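Local coordinates for protein oxaloacetate acetyl hydrolase (Cryphonectria parasitica, PDB 3M0K) that belongs to the phosphoenolpyruvate phosphomutase family of TIM-barrel proteins and assembles from four chains, at residues D24-C29 with R242-S247. Numbering follows the deposited sequence.
With OXL (oxalate ion), chain B.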
loop_
_atom_site.group_PDB
_atom_site.type_symbol
_atom_site.label_atom_id
_atom_site.label_comp_id
_atom_site.label_asym_id
_atom_site.label_seq_id
_atom_site.Cartn_x
_atom_site.Cartn_y
_atom_site.Cartn_z
ATOM N N ASP A 24 -6.654 13.201 36.230
ATOM C CA ASP A 24 -8.102 13.372 36.184
ATOM C C ASP A 24 -8.475 14.347 35.074
ATOM O O ASP A 24 -9.629 14.757 34.952
ATOM C CB ASP A 24 -8.619 13.880 37.532
ATOM C CG ASP A 24 -8.362 12.897 38.659
ATOM O OD1 ASP A 24 -8.872 11.758 38.586
ATOM O OD2 ASP A 24 -7.651 13.267 39.620
ATOM N N GLU A 25 -7.485 14.708 34.264
ATOM C CA GLU A 25 -7.685 15.667 33.186
ATOM C C GLU A 25 -8.580 15.116 32.089
ATOM O O GLU A 25 -8.540 13.924 31.784
ATOM C CB GLU A 25 -6.346 16.043 32.556
ATOM C CG GLU A 25 -5.401 16.802 33.455
ATOM C CD GLU A 25 -4.140 17.219 32.723
ATOM O OE1 GLU A 25 -4.254 17.876 31.665
ATOM O OE2 GLU A 25 -3.036 16.886 33.203
ATOM N N LEU A 26 -9.379 15.991 31.493
ATOM C CA LEU A 26 -10.087 15.647 30.274
ATOM C C LEU A 26 -9.079 15.657 29.139
ATOM O O LEU A 26 -8.452 16.682 28.868
ATOM C CB LEU A 26 -11.189 16.660 29.987
ATOM C CG LEU A 26 -11.890 16.436 28.649
ATOM C CD1 LEU A 26 -12.628 15.102 28.657
ATOM C CD2 LEU A 26 -12.839 17.588 28.359
ATOM N N ILE A 27 -8.923 14.515 28.478
ATOM C CA ILE A 27 -7.955 14.387 27.395
ATOM C C ILE A 27 -8.600 14.839 26.093
ATOM O O ILE A 27 -9.495 14.175 25.566
ATOM C CB ILE A 27 -7.453 12.935 27.268
ATOM C CG1 ILE A 27 -6.902 12.450 28.612
ATOM C CG2 ILE A 27 -6.389 12.831 26.189
ATOM C CD1 ILE A 27 -6.849 10.933 28.743
ATOM N N VAL A 28 -8.161 15.991 25.600
ATOM C CA VAL A 28 -8.756 16.597 24.413
ATOM C C VAL A 28 -8.014 16.185 23.156
ATOM O O VAL A 28 -6.818 16.453 23.021
ATOM C CB VAL A 28 -8.751 18.132 24.540
ATOM C CG1 VAL A 28 -9.155 18.812 23.218
ATOM C CG2 VAL A 28 -9.653 18.546 25.690
ATOM N N CYS A 29 -8.731 15.524 22.250
ATOM C CA CYS A 29 -8.136 14.947 21.051
ATOM C C CYS A 29 -8.758 15.518 19.798
ATOM O O CYS A 29 -9.857 15.134 19.429
ATOM C CB CYS A 29 -8.338 13.426 21.025
ATOM S SG CYS A 29 -7.748 12.561 22.492
ATOM N N ARG A 242 -13.649 11.602 30.476
ATOM C CA ARG A 242 -12.197 11.545 30.613
ATOM C C ARG A 242 -11.477 11.763 29.282
ATOM O O ARG A 242 -10.312 12.151 29.264
ATOM C CB ARG A 242 -11.732 10.226 31.242
ATOM C CG ARG A 242 -12.095 10.065 32.719
ATOM C CD ARG A 242 -11.556 11.233 33.531
ATOM N NE ARG A 242 -10.203 11.602 33.128
ATOM C CZ ARG A 242 -9.132 10.840 33.320
ATOM N NH1 ARG A 242 -9.249 9.660 33.909
ATOM N NH2 ARG A 242 -7.942 11.250 32.913
ATOM N N ILE A 243 -12.158 11.473 28.178
ATOM C CA ILE A 243 -11.598 11.775 26.866
ATOM C C ILE A 243 -12.661 12.483 26.043
ATOM O O ILE A 243 -13.846 12.182 26.159
ATOM C CB ILE A 243 -11.144 10.496 26.129
ATOM C CG1 ILE A 243 -10.232 9.656 27.038
ATOM C CG2 ILE A 243 -10.454 10.858 24.811
ATOM C CD1 ILE A 243 -9.825 8.301 26.457
ATOM N N MET A 244 -12.247 13.428 25.211
ATOM C CA MET A 244 -13.185 14.052 24.299
ATOM C C MET A 244 -12.520 14.154 22.947
ATOM O O MET A 244 -11.461 14.756 22.825
ATOM C CB MET A 244 -13.555 15.447 24.793
ATOM C CG MET A 244 -14.666 16.110 24.002
ATOM S SD MET A 244 -15.141 17.649 24.809
ATOM C CE MET A 244 -16.475 18.194 23.763
ATOM N N ILE A 245 -13.130 13.553 21.940
ATOM C CA ILE A 245 -12.565 13.642 20.601
ATOM C C ILE A 245 -13.400 14.563 19.724
ATOM O O ILE A 245 -14.608 14.717 19.913
ATOM C CB ILE A 245 -12.412 12.265 19.954
ATOM C CG1 ILE A 245 -13.775 11.705 19.561
ATOM C CG2 ILE A 245 -11.674 11.322 20.905
ATOM C CD1 ILE A 245 -13.705 10.303 18.998
ATOM N N PHE A 246 -12.740 15.183 18.759
ATOM C CA PHE A 246 -13.401 16.150 17.903
ATOM C C PHE A 246 -13.298 15.660 16.473
ATOM O O PHE A 246 -12.396 16.035 15.735
ATOM C CB PHE A 246 -12.783 17.532 18.102
ATOM C CG PHE A 246 -13.048 18.107 19.467
ATOM C CD1 PHE A 246 -14.067 19.019 19.656
ATOM C CD2 PHE A 246 -12.301 17.703 20.563
ATOM C CE1 PHE A 246 -14.329 19.536 20.908
ATOM C CE2 PHE A 246 -12.558 18.221 21.825
ATOM C CZ PHE A 246 -13.573 19.139 21.992
ATOM N N SER A 247 -14.248 14.803 16.112
ATOM C CA SER A 247 -14.243 14.058 14.860
ATOM C C SER A 247 -13.910 14.854 13.613
ATOM O O SER A 247 -13.038 14.467 12.834
ATOM C CB SER A 247 -15.612 13.419 14.662
ATOM O OG SER A 247 -15.677 12.235 15.405
HETATM C C1 OXL B . -15.148 9.253 12.828
HETATM C C2 OXL B . -15.828 8.770 14.104
HETATM O O1 OXL B . -14.983 8.509 11.924
HETATM O O2 OXL B . -16.198 7.652 14.181
HETATM O O3 OXL B . -14.736 10.580 12.732
HETATM O O4 OXL B . -16.015 9.649 15.176
#
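R242 lays its guanidinium group over D24, whose CA sits beneath one face near the rim, while the NE/NH2 edge meets the backbone of E25. NE and NH2 both point at the single carbonyl oxygen E25 O, which lies in the guanidinium plane; the NH2 bond is 3.0 Å long and the NE bond 3.2 Å. Bends at chi2 (-56°) and chi3 (-42°) fold the arginine back to this position, and further bonds from NH1 to L20 O and NH2 to L19 O tie the end of helix 12-22 to the same group, fixing its rotation.

Beyond the arginine, the 27-29 part of strand 27-32 and strand 243-246 run parallel, the axes of these short pieces 4.8 Å apart at the closest. Four backbone bonds alternate between them: I27 N to R242 O, M244 N to I27 O, C29 N to M244 O and, more bent at 145°, F246 N to C29 O. On one side of the sheet I27 lies alongside I243, and C29 SG reaches I243 CG2 at 3.9 Å. On the other, V28 CG1 meets F246 CE2 at 3.7 Å, and L26, its CG anti to the backbone N, brings CD1 to 4.0 Å from M244 CB beneath helix 233-239.

S247 ends the second segment at the bound oxalate, its OG 2.6 Å from oxalate O4, with N221 OD1 also within reach of the hydroxyl. Here strand 27-32, first in the chain, lies beside 243-246, last in the chain, the join that closes a TIM barrel, with a ligand at the C-terminal strand end.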